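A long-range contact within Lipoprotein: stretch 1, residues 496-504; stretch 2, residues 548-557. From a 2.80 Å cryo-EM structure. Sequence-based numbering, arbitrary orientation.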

# COMPACT_ATOMS: atom_id res chain seq x y z
N GLY B 496 15.03 23.12 29.03
CA GLY B 496 16.10 23.70 28.22
C GLY B 496 17.34 22.82 28.02
O GLY B 496 18.39 23.33 27.63
N ASN B 497 17.27 21.51 28.27
CA ASN B 497 18.30 20.55 27.84
C ASN B 497 18.30 20.40 26.32
O ASN B 497 17.24 20.40 25.71
N LYS B 498 19.46 20.27 25.67
CA LYS B 498 19.57 20.18 24.20
C LYS B 498 19.61 18.72 23.76
O LYS B 498 20.18 17.87 24.44
N LEU B 499 19.03 18.40 22.61
CA LEU B 499 18.95 17.01 22.13
C LEU B 499 20.32 16.47 21.65
O LEU B 499 20.60 15.29 21.83
N GLU B 500 21.22 17.35 21.21
CA GLU B 500 22.65 17.03 21.01
C GLU B 500 23.44 16.70 22.28
O GLU B 500 24.51 16.10 22.18
N ASP B 501 22.97 17.01 23.48
CA ASP B 501 23.65 16.55 24.70
C ASP B 501 23.57 15.03 24.89
O ASP B 501 24.35 14.47 25.66
N ALA B 502 22.65 14.35 24.19
CA ALA B 502 22.37 12.92 24.34
C ALA B 502 22.54 12.10 23.03
O ALA B 502 22.75 10.89 23.10
N VAL B 503 22.42 12.73 21.86
CA VAL B 503 22.60 12.13 20.53
C VAL B 503 23.67 12.88 19.74
O VAL B 503 23.53 14.07 19.49
N THR B 504 24.73 12.20 19.28
CA THR B 504 25.93 12.84 18.71
C THR B 504 26.42 12.10 17.47
O THR B 504 26.61 10.89 17.52
N ALA B 548 20.83 6.33 28.82
CA ALA B 548 20.87 6.68 30.24
C ALA B 548 20.72 8.19 30.50
O ALA B 548 20.44 8.60 31.63
N LYS B 549 20.81 9.03 29.45
CA LYS B 549 20.32 10.42 29.45
C LYS B 549 19.39 10.72 28.27
O LYS B 549 19.39 11.83 27.77
N LEU B 550 18.56 9.77 27.87
CA LEU B 550 17.30 10.03 27.16
C LEU B 550 16.09 9.53 27.96
O LEU B 550 15.00 10.09 27.85
N LEU B 551 16.27 8.49 28.78
CA LEU B 551 15.27 8.00 29.73
C LEU B 551 15.36 8.68 31.11
O LEU B 551 14.61 8.35 32.03
N ASP B 552 16.24 9.68 31.26
CA ASP B 552 16.28 10.57 32.42
C ASP B 552 15.14 11.60 32.36
O ASP B 552 15.21 12.60 31.64
N LYS B 553 14.08 11.37 33.15
CA LYS B 553 12.82 12.13 33.14
C LYS B 553 12.95 13.60 33.57
O LYS B 553 12.07 14.40 33.28
N GLY B 554 14.06 13.98 34.22
CA GLY B 554 14.34 15.37 34.59
C GLY B 554 14.82 16.25 33.44
O GLY B 554 14.86 17.48 33.58
N LYS B 555 15.20 15.65 32.30
CA LYS B 555 15.89 16.30 31.18
C LYS B 555 15.23 16.03 29.84
O LYS B 555 15.27 16.90 28.97
N TYR B 556 14.58 14.88 29.67
CA TYR B 556 13.86 14.51 28.45
C TYR B 556 12.57 13.76 28.78
O TYR B 556 12.50 13.01 29.75
N SER B 557 11.56 13.90 27.92
CA SER B 557 10.34 13.08 27.91
C SER B 557 10.33 12.14 26.71
O SER B 557 10.40 12.61 25.57

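What does the start of stretch 1 offer to its partner? Gly496 makes no contact, and its positive phi, 70°, is one that favours glycine. Asn497 is the first residue to point toward stretch 2. Its chi1 is m, and the amide lies against Lys555: Asn497 ND2 comes within 3.6 Å of Lys555 CA, while Asn497 OD1 is 3.7 Å from Lys555 CG. These are packing contacts rather than hydrogen bonds; ND2 finds its polar partner just outside the two stretches. Lys555, with chi1 m and an otherwise extended chain, leads its end away; Lys555 NZ forms a salt bridge with Asp552 OD2 at 3.3 Å, and the hydrogen bond within it is weak.

How does Lys498 take part when its side chain points away? It contributes its backbone. Tyr556, chi1 m and chi2 85°, has a CA-to-CB bond that points sideways to stretch 1, but its end comes nearer and its hydroxyl reaches that stretch, where Tyr556 OH donates a hydrogen bond to Lys498 O at 2.7 Å. That oxygen sits near the plane of the ring, at its edge. Lys498 O also accepts a hydrogen bond from Asp501 N at 3.1 Å, so a single carbonyl serves both the local turn and the long-range contact.

Which residues of the 3-10 segment reach across? Leu499 starts sideways, but its end comes nearer; chi1 is between wells at -148° and chi2 is p. Leu499 CD1 meets Tyr556 CE2 at 3.6 Å and Leu550 CD2 at 4.2 Å, joining the tyrosine and leucine in one buried apolar patch. Glu500 points away and makes no contact. Asp501, chi1 m, turns its carboxylate back within its own stretch, where Asp501 OD2 accepts a hydrogen bond from Lys498 N at 3.1 Å. Asp501 CB packs 3.6 Å from Tyr556 OH, and Asp501 O receives a hydrogen bond from Lys549 NZ at 2.8 Å. Lys549 spans that gap with chi1 p and the remaining chi angles all t, an extended reach that brings its ammonium group to the carbonyl.

What closes the contact at the end of stretch 1? Ala502 points toward stretch 2, and its small side chain fits among three neighbours: Ala502 CB lies 3.4 Å from Lys549 O, 3.5 Å from Leu550 CD2 and 4.0 Å from Tyr556 CZ. Leu550, m at chi1 and t at chi2, sets out sideways before its end approaches stretch 1. Its other methyl, Leu550 CD1, reaches Val503 CG2 at 4.2 Å, where the valine has chi1 t. Thr504 then lies out of reach, and the packing ends.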

# COMPACT_ATOMS: atom_id res chain seq x y z
CB ASN B 497 18.09 19.20 28.53
CG ASN B 497 18.37 19.27 30.02
OD1 ASN B 497 19.48 19.07 30.47
ND2 ASN B 497 17.39 19.58 30.83
CB LYS B 498 20.78 20.98 23.71
CG LYS B 498 20.79 22.48 24.08
CD LYS B 498 19.65 23.32 23.50
CE LYS B 498 19.71 23.40 21.98
NZ LYS B 498 18.61 24.18 21.39
CB LEU B 499 17.81 16.94 21.09
CG LEU B 499 17.03 15.62 20.99
CD1 LEU B 499 16.63 15.00 22.33
CD2 LEU B 499 15.71 15.90 20.28
CB GLU B 500 23.42 18.11 20.23
CG GLU B 500 23.23 18.06 18.71
CD GLU B 500 24.37 18.78 17.97
OE1 GLU B 500 24.88 19.80 18.46
OE2 GLU B 500 24.88 18.28 16.96
CB ASP B 501 23.10 17.27 25.94
CG ASP B 501 23.16 18.79 25.89
OD1 ASP B 501 24.04 19.35 25.19
OD2 ASP B 501 22.35 19.44 26.58
CB ALA B 502 20.96 12.80 24.90
CB VAL B 503 21.28 12.10 19.75
CG1 VAL B 503 21.44 11.53 18.35
CG2 VAL B 503 20.25 11.25 20.46
CB THR B 504 27.05 12.88 19.77
OG1 THR B 504 26.66 13.55 20.94
CG2 THR B 504 28.33 13.55 19.29
CB ALA B 548 22.16 6.16 30.85
CB LYS B 549 21.44 11.45 29.67
CG LYS B 549 22.54 11.47 28.61
CD LYS B 549 23.44 12.70 28.77
CE LYS B 549 24.78 12.48 28.09
NZ LYS B 549 25.62 13.67 28.07
CB LEU B 550 17.29 9.39 25.77
CG LEU B 550 18.17 10.03 24.70
CD1 LEU B 550 18.07 9.23 23.43
CD2 LEU B 550 17.75 11.46 24.37
CB LEU B 551 15.35 6.48 29.80
CG LEU B 551 15.26 5.76 28.45
CD1 LEU B 551 15.49 4.29 28.61
CD2 LEU B 551 13.93 5.98 27.80
CB ASP B 552 17.67 11.22 32.48
CG ASP B 552 17.91 12.08 33.72
OD1 ASP B 552 16.99 12.25 34.54
OD2 ASP B 552 19.05 12.58 33.88
CB LYS B 553 11.78 11.39 33.99
CG LYS B 553 11.34 10.06 33.36
CD LYS B 553 10.30 9.33 34.19
CE LYS B 553 9.90 7.99 33.61
NZ LYS B 553 8.94 7.27 34.37
CB LYS B 555 17.36 15.86 31.16
CG LYS B 555 18.09 16.26 32.45
CD LYS B 555 19.53 15.76 32.48
CE LYS B 555 20.12 16.01 33.87
NZ LYS B 555 21.20 15.09 34.18
CB TYR B 556 14.75 13.64 27.55
CG TYR B 556 16.10 14.22 27.19
CD1 TYR B 556 17.18 14.03 28.06
CD2 TYR B 556 16.27 14.99 26.03
CE1 TYR B 556 18.41 14.67 27.81
CE2 TYR B 556 17.49 15.63 25.78
CZ TYR B 556 18.57 15.47 26.67
OH TYR B 556 19.77 16.06 26.46
CB SER B 557 9.08 13.95 27.93
OG SER B 557 9.19 15.10 27.11